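Local coordinates for protein elongation factor G (Thermus thermophilus, PDB 2DY1) that binds GTP with a magnesium ion and probably acts as a GTPase elongation factor in the translocation step of protein synthesis, at residues P283-V288 with L305-L310; Q317-Q322 with V361-E366; A97-L102 with P273-R278; I9-L14 with G345-V350; Q299-R304 with E354-G359. All coordinates share one frame; numbering follows the deposited sequence.

Contact 1: P283-V288 with L305-L310; sequences PPLAKV and LYRGRL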
# COMPACT_ATOMS: atom_id res chain seq x y z
N PRO A 283 -19.07 -21.71 -12.35
CA PRO A 283 -19.44 -20.49 -13.06
C PRO A 283 -18.36 -19.43 -12.96
O PRO A 283 -17.58 -19.42 -12.02
CB PRO A 283 -20.71 -20.01 -12.35
CG PRO A 283 -21.12 -21.16 -11.45
CD PRO A 283 -19.83 -21.83 -11.10
N PRO A 284 -18.32 -18.53 -13.95
CA PRO A 284 -17.34 -17.45 -13.99
C PRO A 284 -17.27 -16.67 -12.67
O PRO A 284 -18.31 -16.35 -12.05
CB PRO A 284 -17.84 -16.59 -15.14
CG PRO A 284 -18.32 -17.62 -16.11
CD PRO A 284 -19.08 -18.60 -15.22
N LEU A 285 -16.05 -16.40 -12.22
CA LEU A 285 -15.80 -15.63 -11.00
C LEU A 285 -14.56 -14.85 -11.37
O LEU A 285 -13.57 -15.44 -11.80
CB LEU A 285 -15.51 -16.51 -9.79
CG LEU A 285 -15.07 -15.74 -8.53
CD1 LEU A 285 -16.17 -14.78 -8.05
CD2 LEU A 285 -14.70 -16.74 -7.44
N ALA A 286 -14.64 -13.53 -11.24
CA ALA A 286 -13.52 -12.65 -11.60
C ALA A 286 -13.48 -11.43 -10.70
O ALA A 286 -14.40 -11.13 -9.95
CB ALA A 286 -13.68 -12.19 -13.05
N LYS A 287 -12.38 -10.69 -10.80
CA LYS A 287 -12.24 -9.49 -10.00
C LYS A 287 -11.36 -8.48 -10.72
O LYS A 287 -10.41 -8.87 -11.40
CB LYS A 287 -11.61 -9.85 -8.65
CG LYS A 287 -11.42 -8.69 -7.72
CD LYS A 287 -11.05 -9.16 -6.31
CE LYS A 287 -10.86 -7.99 -5.39
NZ LYS A 287 -10.61 -8.43 -3.99
N VAL A 288 -11.68 -7.19 -10.58
CA VAL A 288 -10.86 -6.13 -11.19
C VAL A 288 -9.77 -5.91 -10.13
O VAL A 288 -10.05 -5.39 -9.04
CB VAL A 288 -11.67 -4.84 -11.35
CG1 VAL A 288 -10.78 -3.70 -11.85
CG2 VAL A 288 -12.81 -5.06 -12.36
N LEU A 305 -9.62 -13.74 -14.14
CA LEU A 305 -10.72 -14.71 -14.23
C LEU A 305 -10.26 -15.88 -13.37
O LEU A 305 -9.34 -16.62 -13.74
CB LEU A 305 -10.93 -15.14 -15.69
CG LEU A 305 -12.08 -16.13 -15.97
CD1 LEU A 305 -13.40 -15.53 -15.51
CD2 LEU A 305 -12.12 -16.44 -17.46
N TYR A 306 -10.90 -16.04 -12.22
CA TYR A 306 -10.52 -17.10 -11.29
C TYR A 306 -11.09 -18.44 -11.64
O TYR A 306 -10.47 -19.47 -11.38
CB TYR A 306 -10.99 -16.75 -9.87
CG TYR A 306 -10.31 -15.55 -9.22
CD1 TYR A 306 -8.97 -15.60 -8.84
CD2 TYR A 306 -11.03 -14.38 -8.94
CE1 TYR A 306 -8.35 -14.53 -8.19
CE2 TYR A 306 -10.41 -13.29 -8.29
CZ TYR A 306 -9.08 -13.38 -7.91
OH TYR A 306 -8.49 -12.32 -7.25
N ARG A 307 -12.27 -18.41 -12.22
CA ARG A 307 -12.97 -19.66 -12.52
C ARG A 307 -13.86 -19.40 -13.69
O ARG A 307 -14.30 -18.28 -13.88
CB ARG A 307 -13.83 -20.05 -11.31
CG ARG A 307 -14.43 -21.47 -11.35
CD ARG A 307 -15.18 -21.74 -10.04
NE ARG A 307 -16.31 -20.83 -9.85
CZ ARG A 307 -16.84 -20.53 -8.68
NH1 ARG A 307 -16.34 -21.07 -7.57
NH2 ARG A 307 -17.86 -19.69 -8.61
N GLY A 308 -14.11 -20.45 -14.46
CA GLY A 308 -15.01 -20.33 -15.59
C GLY A 308 -14.33 -20.04 -16.90
O GLY A 308 -13.12 -19.92 -16.99
N ARG A 309 -15.14 -19.92 -17.94
CA ARG A 309 -14.63 -19.66 -19.26
C ARG A 309 -15.47 -18.55 -19.88
O ARG A 309 -16.65 -18.39 -19.56
CB ARG A 309 -14.70 -20.96 -20.08
CG ARG A 309 -14.24 -20.85 -21.52
CD ARG A 309 -14.00 -22.24 -22.12
NE ARG A 309 -13.77 -22.15 -23.56
CZ ARG A 309 -14.73 -21.99 -24.46
NH1 ARG A 309 -16.00 -21.90 -24.06
NH2 ARG A 309 -14.44 -21.89 -25.74
N LEU A 310 -14.85 -17.76 -20.74
CA LEU A 310 -15.58 -16.69 -21.42
C LEU A 310 -15.30 -16.65 -22.90
O LEU A 310 -14.20 -16.99 -23.37
CB LEU A 310 -15.20 -15.33 -20.84
CG LEU A 310 -15.57 -15.05 -19.38
CD1 LEU A 310 -14.91 -13.76 -18.94
CD2 LEU A 310 -17.09 -14.95 -19.25
O HOH W 1 -19.16 -17.47 -9.71

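Contact 2: Q317-Q322 with V361-E366; sequences QSEAGQ and VLWQGE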
# COMPACT_ATOMS: atom_id res chain seq x y z
N GLN A 317 -22.15 -10.48 -14.23
CA GLN A 317 -22.95 -9.67 -13.32
C GLN A 317 -21.96 -8.90 -12.44
O GLN A 317 -20.83 -9.33 -12.25
CB GLN A 317 -23.81 -10.58 -12.43
CG GLN A 317 -24.76 -9.82 -11.54
CD GLN A 317 -25.78 -9.03 -12.32
OE1 GLN A 317 -26.80 -9.58 -12.76
NE2 GLN A 317 -25.52 -7.74 -12.53
N SER A 318 -22.39 -7.77 -11.90
CA SER A 318 -21.54 -6.97 -11.01
C SER A 318 -22.48 -6.11 -10.20
O SER A 318 -23.67 -6.01 -10.53
CB SER A 318 -20.60 -6.06 -11.79
OG SER A 318 -21.23 -4.84 -12.16
N GLU A 319 -21.95 -5.48 -9.16
CA GLU A 319 -22.79 -4.64 -8.32
C GLU A 319 -23.35 -3.45 -9.10
O GLU A 319 -24.33 -2.83 -8.67
CB GLU A 319 -22.00 -4.15 -7.11
CG GLU A 319 -21.55 -5.25 -6.16
CD GLU A 319 -22.70 -5.91 -5.40
OE1 GLU A 319 -23.84 -5.39 -5.46
OE2 GLU A 319 -22.46 -6.94 -4.74
N ALA A 320 -22.74 -3.15 -10.24
CA ALA A 320 -23.18 -2.03 -11.07
C ALA A 320 -23.98 -2.49 -12.28
O ALA A 320 -24.18 -1.72 -13.22
CB ALA A 320 -21.98 -1.21 -11.53
N GLY A 321 -24.43 -3.73 -12.26
CA GLY A 321 -25.20 -4.25 -13.37
C GLY A 321 -24.36 -5.13 -14.28
O GLY A 321 -23.20 -5.40 -13.99
N GLN A 322 -24.96 -5.57 -15.38
CA GLN A 322 -24.28 -6.43 -16.34
C GLN A 322 -23.12 -5.75 -17.04
O GLN A 322 -23.21 -4.59 -17.45
CB GLN A 322 -25.28 -6.93 -17.40
CG GLN A 322 -26.33 -7.90 -16.86
CD GLN A 322 -25.73 -9.19 -16.34
OE1 GLN A 322 -25.05 -9.92 -17.06
NE2 GLN A 322 -25.99 -9.48 -15.07
N VAL A 361 -16.05 -7.20 -7.96
CA VAL A 361 -16.18 -8.63 -8.23
C VAL A 361 -17.18 -8.83 -9.36
O VAL A 361 -18.17 -8.08 -9.47
CB VAL A 361 -16.65 -9.35 -6.95
CG1 VAL A 361 -16.70 -10.87 -7.19
CG2 VAL A 361 -15.69 -9.02 -5.79
N LEU A 362 -16.91 -9.79 -10.23
CA LEU A 362 -17.79 -10.08 -11.35
C LEU A 362 -18.10 -11.57 -11.32
O LEU A 362 -17.25 -12.38 -10.97
CB LEU A 362 -17.10 -9.71 -12.67
CG LEU A 362 -16.54 -8.29 -12.66
CD1 LEU A 362 -15.42 -8.18 -13.69
CD2 LEU A 362 -17.63 -7.31 -12.93
N TRP A 363 -19.31 -11.94 -11.71
CA TRP A 363 -19.66 -13.34 -11.63
C TRP A 363 -20.83 -13.70 -12.52
O TRP A 363 -21.47 -12.84 -13.11
CB TRP A 363 -20.08 -13.68 -10.18
CG TRP A 363 -21.38 -12.98 -9.75
CD1 TRP A 363 -22.66 -13.48 -9.85
CD2 TRP A 363 -21.52 -11.66 -9.21
NE1 TRP A 363 -23.58 -12.55 -9.41
CE2 TRP A 363 -22.90 -11.42 -9.01
CE3 TRP A 363 -20.60 -10.65 -8.87
CZ2 TRP A 363 -23.39 -10.21 -8.49
CZ3 TRP A 363 -21.10 -9.44 -8.35
CH2 TRP A 363 -22.48 -9.24 -8.16
N GLN A 364 -21.09 -15.00 -12.59
CA GLN A 364 -22.29 -15.51 -13.24
C GLN A 364 -22.89 -16.42 -12.17
O GLN A 364 -22.18 -16.96 -11.33
CB GLN A 364 -21.99 -16.29 -14.52
CG GLN A 364 -21.71 -15.38 -15.68
CD GLN A 364 -21.58 -16.13 -16.98
OE1 GLN A 364 -21.69 -17.36 -17.01
NE2 GLN A 364 -21.35 -15.40 -18.06
N GLY A 365 -24.21 -16.56 -12.17
CA GLY A 365 -24.84 -17.40 -11.17
C GLY A 365 -24.96 -16.71 -9.82
O GLY A 365 -25.12 -15.48 -9.75
N GLU A 366 -24.86 -17.50 -8.76
CA GLU A 366 -24.98 -16.98 -7.39
C GLU A 366 -23.80 -16.06 -7.06
O GLU A 366 -22.65 -16.43 -7.27
CB GLU A 366 -25.04 -18.15 -6.40
CG GLU A 366 -25.24 -17.76 -4.96
CD GLU A 366 -26.62 -17.21 -4.66
OE1 GLU A 366 -26.73 -16.32 -3.79
OE2 GLU A 366 -27.59 -17.69 -5.27
O HOH W 2 -19.21 -5.80 -8.54

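Contact 3: A97-L102 with P273-R278; sequences AADAAL and PSPTER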
# COMPACT_ATOMS: atom_id res chain seq x y z
N ALA A 97 -4.59 -11.14 -7.33
CA ALA A 97 -4.91 -11.63 -8.65
C ALA A 97 -4.30 -12.95 -9.05
O ALA A 97 -4.74 -13.55 -10.01
CB ALA A 97 -4.50 -10.58 -9.70
N ALA A 98 -3.29 -13.40 -8.32
CA ALA A 98 -2.58 -14.62 -8.70
C ALA A 98 -2.89 -15.81 -7.81
O ALA A 98 -3.46 -15.63 -6.75
CB ALA A 98 -1.07 -14.36 -8.66
N ASP A 99 -2.49 -16.99 -8.26
CA ASP A 99 -2.70 -18.20 -7.48
C ASP A 99 -1.41 -18.68 -6.82
O ASP A 99 -1.40 -19.68 -6.09
CB ASP A 99 -3.28 -19.33 -8.36
CG ASP A 99 -4.62 -18.96 -8.97
OD1 ASP A 99 -5.34 -18.14 -8.37
OD2 ASP A 99 -4.95 -19.51 -10.05
N ALA A 100 -0.31 -17.96 -7.05
CA ALA A 100 0.99 -18.30 -6.45
C ALA A 100 1.89 -17.09 -6.57
O ALA A 100 1.67 -16.23 -7.43
CB ALA A 100 1.62 -19.49 -7.17
N ALA A 101 2.91 -17.03 -5.71
CA ALA A 101 3.86 -15.93 -5.74
C ALA A 101 5.25 -16.46 -6.11
O ALA A 101 5.70 -17.45 -5.56
CB ALA A 101 3.92 -15.27 -4.39
N LEU A 102 5.90 -15.80 -7.07
CA LEU A 102 7.28 -16.12 -7.45
C LEU A 102 8.04 -14.97 -6.81
O LEU A 102 7.84 -13.81 -7.18
CB LEU A 102 7.44 -16.10 -8.97
CG LEU A 102 8.89 -16.21 -9.50
CD1 LEU A 102 9.55 -17.53 -9.00
CD2 LEU A 102 8.88 -16.19 -11.05
N PRO A 273 0.23 -24.25 -8.68
CA PRO A 273 -1.12 -24.71 -9.00
C PRO A 273 -1.87 -24.02 -10.11
O PRO A 273 -1.68 -22.85 -10.38
CB PRO A 273 -1.85 -24.54 -7.68
CG PRO A 273 -1.29 -23.24 -7.19
CD PRO A 273 0.22 -23.45 -7.44
N SER A 274 -2.78 -24.79 -10.72
CA SER A 274 -3.64 -24.27 -11.76
C SER A 274 -4.85 -23.64 -11.06
O SER A 274 -5.10 -23.86 -9.87
CB SER A 274 -4.15 -25.43 -12.63
OG SER A 274 -5.09 -26.19 -11.88
N PRO A 275 -5.62 -22.82 -11.79
CA PRO A 275 -6.79 -22.18 -11.19
C PRO A 275 -7.80 -23.24 -10.71
O PRO A 275 -8.45 -23.06 -9.68
CB PRO A 275 -7.35 -21.34 -12.34
CG PRO A 275 -6.13 -20.96 -13.09
CD PRO A 275 -5.28 -22.22 -13.09
N THR A 276 -7.91 -24.32 -11.47
CA THR A 276 -8.83 -25.40 -11.12
C THR A 276 -8.44 -26.01 -9.78
O THR A 276 -9.30 -26.35 -8.96
CB THR A 276 -8.83 -26.49 -12.19
OG1 THR A 276 -9.33 -25.95 -13.42
CG2 THR A 276 -9.72 -27.66 -11.75
N GLU A 277 -7.14 -26.18 -9.56
CA GLU A 277 -6.69 -26.74 -8.30
C GLU A 277 -6.98 -25.81 -7.11
O GLU A 277 -7.07 -26.26 -5.97
CB GLU A 277 -5.19 -27.05 -8.37
CG GLU A 277 -4.89 -28.25 -9.25
CD GLU A 277 -3.41 -28.51 -9.46
OE1 GLU A 277 -3.00 -29.69 -9.37
OE2 GLU A 277 -2.65 -27.56 -9.73
N ARG A 278 -7.14 -24.52 -7.37
CA ARG A 278 -7.43 -23.60 -6.29
C ARG A 278 -8.92 -23.35 -6.06
O ARG A 278 -9.40 -23.41 -4.93
CB ARG A 278 -6.74 -22.24 -6.55
CG ARG A 278 -6.95 -21.27 -5.41
CD ARG A 278 -6.30 -19.92 -5.70
NE ARG A 278 -6.46 -18.99 -4.58
CZ ARG A 278 -6.15 -17.70 -4.65
NH1 ARG A 278 -5.68 -17.21 -5.80
NH2 ARG A 278 -6.26 -16.91 -3.59
O HOH W 3 -5.00 -14.43 -4.51
O HOH W 4 -2.85 -20.53 -11.46

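Contact 4: I9-L14 with G345-V350; sequences IRTVAL and GFVLGV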
# COMPACT_ATOMS: atom_id res chain seq x y z
N ILE A 9 -2.72 -23.73 -17.50
CA ILE A 9 -2.63 -22.29 -17.30
C ILE A 9 -2.23 -22.02 -15.86
O ILE A 9 -2.63 -22.76 -14.97
CB ILE A 9 -3.99 -21.60 -17.57
CG1 ILE A 9 -4.40 -21.84 -19.03
CG2 ILE A 9 -3.88 -20.07 -17.31
CD1 ILE A 9 -5.74 -21.29 -19.38
N ARG A 10 -1.40 -21.00 -15.64
CA ARG A 10 -0.99 -20.61 -14.29
C ARG A 10 -1.07 -19.08 -14.22
O ARG A 10 -0.83 -18.41 -15.22
CB ARG A 10 0.47 -20.97 -14.00
CG ARG A 10 0.85 -22.43 -14.15
CD ARG A 10 0.21 -23.28 -13.09
NE ARG A 10 0.64 -24.67 -13.23
CZ ARG A 10 -0.04 -25.60 -13.89
NH1 ARG A 10 -1.18 -25.29 -14.47
NH2 ARG A 10 0.41 -26.85 -13.91
N THR A 11 -1.43 -18.55 -13.06
CA THR A 11 -1.43 -17.10 -12.85
C THR A 11 -0.44 -16.93 -11.69
O THR A 11 -0.64 -17.46 -10.60
CB THR A 11 -2.79 -16.54 -12.41
OG1 THR A 11 -3.81 -17.03 -13.29
CG2 THR A 11 -2.77 -15.01 -12.51
N VAL A 12 0.59 -16.11 -11.91
CA VAL A 12 1.66 -15.97 -10.93
C VAL A 12 2.06 -14.52 -10.73
O VAL A 12 2.23 -13.81 -11.72
CB VAL A 12 2.92 -16.76 -11.44
CG1 VAL A 12 4.08 -16.63 -10.45
CG2 VAL A 12 2.56 -18.25 -11.66
N ALA A 13 2.19 -14.09 -9.47
CA ALA A 13 2.64 -12.71 -9.19
C ALA A 13 4.13 -12.79 -8.90
O ALA A 13 4.54 -13.58 -8.07
CB ALA A 13 1.94 -12.14 -7.99
N LEU A 14 4.92 -11.95 -9.58
CA LEU A 14 6.38 -11.91 -9.40
C LEU A 14 6.62 -10.71 -8.49
O LEU A 14 6.38 -9.54 -8.88
CB LEU A 14 7.04 -11.73 -10.77
CG LEU A 14 8.54 -11.45 -10.80
CD1 LEU A 14 9.31 -12.54 -10.06
CD2 LEU A 14 8.96 -11.40 -12.26
N GLY A 345 -7.65 -18.37 -15.08
CA GLY A 345 -6.21 -18.13 -15.05
C GLY A 345 -5.87 -16.92 -15.92
O GLY A 345 -4.85 -16.25 -15.70
N PHE A 346 -6.70 -16.65 -16.91
CA PHE A 346 -6.47 -15.50 -17.77
C PHE A 346 -6.61 -14.19 -17.01
O PHE A 346 -7.34 -14.09 -16.01
CB PHE A 346 -7.50 -15.43 -18.91
CG PHE A 346 -7.10 -16.15 -20.16
CD1 PHE A 346 -6.75 -17.50 -20.13
CD2 PHE A 346 -7.06 -15.47 -21.39
CE1 PHE A 346 -6.38 -18.17 -21.29
CE2 PHE A 346 -6.68 -16.13 -22.56
CZ PHE A 346 -6.34 -17.48 -22.52
N VAL A 347 -5.88 -13.19 -17.51
CA VAL A 347 -6.01 -11.84 -17.03
C VAL A 347 -6.45 -11.12 -18.30
O VAL A 347 -5.86 -11.30 -19.36
CB VAL A 347 -4.69 -11.25 -16.53
CG1 VAL A 347 -4.84 -9.73 -16.36
CG2 VAL A 347 -4.34 -11.90 -15.18
N LEU A 348 -7.53 -10.37 -18.19
CA LEU A 348 -8.05 -9.63 -19.32
C LEU A 348 -7.94 -8.14 -19.12
O LEU A 348 -7.97 -7.66 -17.99
CB LEU A 348 -9.53 -9.95 -19.52
CG LEU A 348 -9.86 -11.41 -19.83
CD1 LEU A 348 -11.38 -11.56 -19.89
CD2 LEU A 348 -9.25 -11.84 -21.13
N GLY A 349 -7.80 -7.40 -20.22
CA GLY A 349 -7.77 -5.95 -20.14
C GLY A 349 -9.07 -5.52 -20.79
O GLY A 349 -9.31 -5.87 -21.95
N VAL A 350 -9.91 -4.78 -20.07
CA VAL A 350 -11.20 -4.32 -20.60
C VAL A 350 -11.11 -2.83 -20.89
O VAL A 350 -10.97 -2.04 -19.97
CB VAL A 350 -12.32 -4.57 -19.54
CG1 VAL A 350 -13.68 -4.14 -20.07
CG2 VAL A 350 -12.36 -6.04 -19.15

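Contact 5: Q299-R304 with E354-G359; sequences QVAYLR and EGLHRG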
# COMPACT_ATOMS: atom_id res chain seq x y z
N GLN A 299 -9.85 4.62 -19.59
CA GLN A 299 -9.74 3.66 -18.50
C GLN A 299 -9.73 2.21 -18.97
O GLN A 299 -10.53 1.82 -19.81
CB GLN A 299 -10.89 3.89 -17.49
CG GLN A 299 -10.88 2.96 -16.26
CD GLN A 299 -11.58 3.56 -15.05
OE1 GLN A 299 -12.03 2.84 -14.15
NE2 GLN A 299 -11.65 4.88 -15.00
N VAL A 300 -8.78 1.44 -18.46
CA VAL A 300 -8.68 0.02 -18.77
C VAL A 300 -8.71 -0.72 -17.43
O VAL A 300 -7.93 -0.41 -16.54
CB VAL A 300 -7.36 -0.34 -19.51
CG1 VAL A 300 -7.26 -1.86 -19.68
CG2 VAL A 300 -7.33 0.32 -20.88
N ALA A 301 -9.64 -1.67 -17.30
CA ALA A 301 -9.78 -2.46 -16.08
C ALA A 301 -9.08 -3.78 -16.33
O ALA A 301 -9.20 -4.38 -17.40
CB ALA A 301 -11.27 -2.69 -15.77
N TYR A 302 -8.30 -4.21 -15.34
CA TYR A 302 -7.57 -5.46 -15.46
C TYR A 302 -8.27 -6.48 -14.60
O TYR A 302 -8.39 -6.33 -13.39
CB TYR A 302 -6.12 -5.25 -15.02
CG TYR A 302 -5.39 -4.34 -15.99
CD1 TYR A 302 -4.54 -4.86 -16.96
CD2 TYR A 302 -5.60 -2.97 -15.97
CE1 TYR A 302 -3.91 -4.01 -17.89
CE2 TYR A 302 -4.99 -2.12 -16.89
CZ TYR A 302 -4.15 -2.65 -17.83
OH TYR A 302 -3.56 -1.79 -18.73
N LEU A 303 -8.75 -7.53 -15.27
CA LEU A 303 -9.55 -8.55 -14.62
C LEU A 303 -8.87 -9.88 -14.54
O LEU A 303 -8.33 -10.35 -15.52
CB LEU A 303 -10.84 -8.77 -15.42
CG LEU A 303 -12.08 -7.91 -15.26
CD1 LEU A 303 -11.75 -6.45 -15.49
CD2 LEU A 303 -13.13 -8.40 -16.27
N ARG A 304 -8.92 -10.49 -13.36
CA ARG A 304 -8.42 -11.85 -13.21
C ARG A 304 -9.66 -12.74 -13.27
O ARG A 304 -10.62 -12.50 -12.54
CB ARG A 304 -7.73 -12.06 -11.87
CG ARG A 304 -7.61 -13.56 -11.48
CD ARG A 304 -6.69 -14.34 -12.42
NE ARG A 304 -6.96 -15.78 -12.31
CZ ARG A 304 -6.50 -16.59 -11.37
NH1 ARG A 304 -5.69 -16.14 -10.41
NH2 ARG A 304 -6.90 -17.86 -11.36
N GLU A 354 -14.63 2.92 -17.85
CA GLU A 354 -14.89 3.93 -16.84
C GLU A 354 -15.82 3.49 -15.70
O GLU A 354 -15.76 4.03 -14.59
CB GLU A 354 -15.45 5.20 -17.51
CG GLU A 354 -14.40 6.10 -18.18
CD GLU A 354 -13.71 5.50 -19.42
OE1 GLU A 354 -14.31 4.66 -20.12
OE2 GLU A 354 -12.57 5.90 -19.71
N GLY A 355 -16.67 2.50 -15.94
CA GLY A 355 -17.55 2.06 -14.86
C GLY A 355 -17.05 0.90 -14.02
O GLY A 355 -17.74 0.45 -13.10
N LEU A 356 -15.84 0.42 -14.30
CA LEU A 356 -15.26 -0.73 -13.58
C LEU A 356 -14.13 -0.23 -12.69
O LEU A 356 -13.15 0.31 -13.18
CB LEU A 356 -14.71 -1.76 -14.57
CG LEU A 356 -15.75 -2.44 -15.47
CD1 LEU A 356 -15.07 -3.40 -16.45
CD2 LEU A 356 -16.77 -3.17 -14.59
N HIS A 357 -14.27 -0.46 -11.38
CA HIS A 357 -13.30 0.03 -10.41
C HIS A 357 -12.50 -1.05 -9.73
O HIS A 357 -12.93 -2.21 -9.64
CB HIS A 357 -14.05 0.84 -9.36
CG HIS A 357 -14.99 1.85 -9.95
ND1 HIS A 357 -14.56 2.93 -10.70
CD2 HIS A 357 -16.34 1.93 -9.91
CE1 HIS A 357 -15.61 3.63 -11.10
NE2 HIS A 357 -16.70 3.04 -10.64
N ARG A 358 -11.34 -0.68 -9.20
CA ARG A 358 -10.50 -1.64 -8.51
C ARG A 358 -11.30 -2.30 -7.38
O ARG A 358 -12.00 -1.61 -6.64
CB ARG A 358 -9.28 -0.94 -7.91
CG ARG A 358 -8.25 -1.87 -7.24
CD ARG A 358 -7.09 -1.05 -6.64
NE ARG A 358 -6.00 -1.88 -6.11
CZ ARG A 358 -6.02 -2.54 -4.95
NH1 ARG A 358 -7.09 -2.48 -4.15
NH2 ARG A 358 -4.97 -3.27 -4.59
N GLY A 359 -11.20 -3.63 -7.28
CA GLY A 359 -11.86 -4.36 -6.22
C GLY A 359 -13.23 -4.93 -6.55
O GLY A 359 -13.81 -5.70 -5.76

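Contact 1: P283-V288 with L305-L310
Arg307, Leu285 and Tyr306 carry most of this contact, and all three meet around one short length of backbone. The Arg307 chain leaves the strand with CG anti to the backbone N (chi1 -169°) and bends at chi3, and its NE gives a nearly straight hydrogen bond of 2.9 Å to Pro283 O. That oxygen lies in the guanidinium plane, at the edge of the group, while Leu285 CB sits over one face, 4.1 Å from Arg307 NH2. A water joins Arg307 NH2, by a weak bond, and Pro284 O. The two strands, 285-294 and 298-307, form an antiparallel hairpin of domain 2, and here its register slips by one residue: Tyr306 and Arg307 both face Leu285, a classic beta bulge. Leu285 O is therefore gripped twice, by Tyr306 N at 2.8 Å and by Arg307 N at 3.3 Å, and Leu285 N returns a bond to Arg307 O. The Tyr306 ring runs beside the other strand, taking Lys287 CB at its edge, 3.7 Å from CE2; its hydroxyl bonds to Glu96 O. On the face that carries Ala286 and Leu305, Ala286 CB packs on Leu305 CD1 at 4.2 Å. Past the bulge, Gly308 comes so near Pro284 (4.0 Å between their CA atoms) that a side chain there would strike Pro284 CA.

Contact 2: Q317-Q322 with V361-E366
A chi1 of 66° sets Trp363 CG between the backbone N and the carbonyl carbon, and Gln317 CG, anti to its own N (chi1 -175°), runs alongside the indole, so that the two side chains point the same way. Gln317 CB lies over one face of the indole, a CH-pi contact 3.8 Å from the centroid of the five-membered ring, and Gln317 CG follows at 3.4 Å from Trp363 CZ2. The backbones of the same two residues make a single antiparallel bridge, in which Gln317 N bonds to Trp363 O at 2.7 Å and Trp363 N to Gln317 O at 3.1 Å. The bridge joins strand 361-363, outermost in one antiparallel sheet of domain 2, to the type I beta turn Ser318-Gly321 that links strands 314-316 and 323-332 of a second sheet. Ser318 OG accepts from Ala320 N, an ST turn, and donates to Gly321 O. Ser318 CB presses tightly on Leu362 CD2, 3.4 Å away. A water accepts from Glu319 N and donates to Val361 O, while Glu319 OE2 forms a salt bridge with Lys367.

Contact 3: A97-L102 with P273-R278
The guanidinium of Arg278 and the carboxylate of Asp99 stand almost perpendicular, their planes 84° apart. Asp99 OD1 lies at the guanidinium edge, near its plane, and is met on its anti side by Arg278 NH1 in a salt bridge of 2.8 Å. Another in-plane neighbour at that edge is a water, which bridges Arg278 NH2 and Ala98 O. The same NH1 also makes a weak bond to Ala98 O at 2.9 Å. The Arg278 chain is extended from CG to NE, and its CD passes 3.3 Å from Asp99 OD1. The contact joins the turn between helix 88-97 and strand 100-106, a strand of the central sheet of the GTP-binding domain, to the short helix 275-279 that leads on to domain 2. Ser274 caps this helix: its OG accepts from Glu277 N, and Glu277 OE2 accepts from Ser274 N, a capping box. Pro275 crosses Asp99 at about a right angle, with CG 3.6 Å from Asp99 OD2. A water bridges that oxygen and Pro273 O, and Asp99 OD2 also forms a salt bridge with Arg304 of domain 2. An alanine in place of Arg278 would probably leave Asp99 OD1 without its salt-bridge mate and deprive the water on Ala98 O of one donor. Alongside, Ala100 CB packs on Pro273 CD, 4.2 Å away.

Contact 4: I9-L14 with G345-V350
Strand 9-16, in the central sheet of the P-loop GTPase domain, meets the loop that runs into strand 347-350 of domain 2, and Thr11 with Gly345 holds this interdomain contact. Thr11 OG1 donates to Gly345 O at 2.7 Å, in the carbonyl plane and on a lone pair. The hydroxyl is set there by chi1 of -49°, which places OG1 beside the backbone N and anti to the carbonyl carbon. A valine in place of Thr11 would probably leave Gly345 O without this bond in a buried setting. Ile9, two residues earlier and also directed at domain 2, covers the glycine with CG2, 3.8 Å from Gly345 CA; a CB on that carbon would clash with Ile9 CG2. At the backbone angles of Gly345 (phi 110°) a CB would also press against the carbonyl O of the residue before. The Phe346 ring meets Phe77 of the neighbouring strand 74-80. Ile9 crosses Phe346 at about a right angle, its CD1 in the ring plane at the edge, 3.7 Å from CE1.

Contact 5: Q299-R304 with E354-G359
Gln299 and Ala301, on strand 298-307, face the loop between strands 347-350 and 361-363, with Gln299 and Glu354 5.4 Å apart between their CA atoms and Ala301 and Leu356 6.3 Å. Glu354 starts out pointing away, but its chain bends at chi2 (68°) and brings the carboxylate back to the strand. There Glu354 OE2 accepts from Gln299 N at 3.0 Å in a nearly straight bond, the donor standing above the carboxylate plane. The same oxygen rests 3.4 Å from Gln299 CB. The rest of the Gln299 chain extends over the backbone of Glu354. Further along, Ala301 CB packs against Leu356, 3.8 Å from its CB and 3.9 Å from its CD1. Both residues belong to the interior of the beta domain 2, where Leu356 also touches Val350 and Val323. His357 turns its ring nitrogen elsewhere, bonding through ND1 to Glu407. The contact thus pairs a hydrogen bond from the buried strand residue Gln299 to the exposed Glu354 with apolar packing two residues along. A side-chain carboxylate, and not a backbone carbonyl, takes the N-H of Gln299, so this polar tie would depend on the bent Glu354 chain.

Overall arrangement
From the N terminus, strand 9-16 of the GTPase domain is met by residues 345-350 after some 330 residues, so contact 4 closes the longest loop and ties that domain to domain 2. Contact 3 nests inside it, holding the connecting helix, and Arg304 of contact 5 reaches its Asp99. Contact 1, also nested there, pairs the first hairpin of domain 2. Contact 5 starts on that hairpin before contact 1 has closed, so they cross; it also crosses contacts 2 and 4, which cross each other. Contact 2 closes last, tying strand 361-363, at one edge of the sheet used by contacts 1, 4 and 5, to the turn between strands 314-316 and 323-332 of a second sheet.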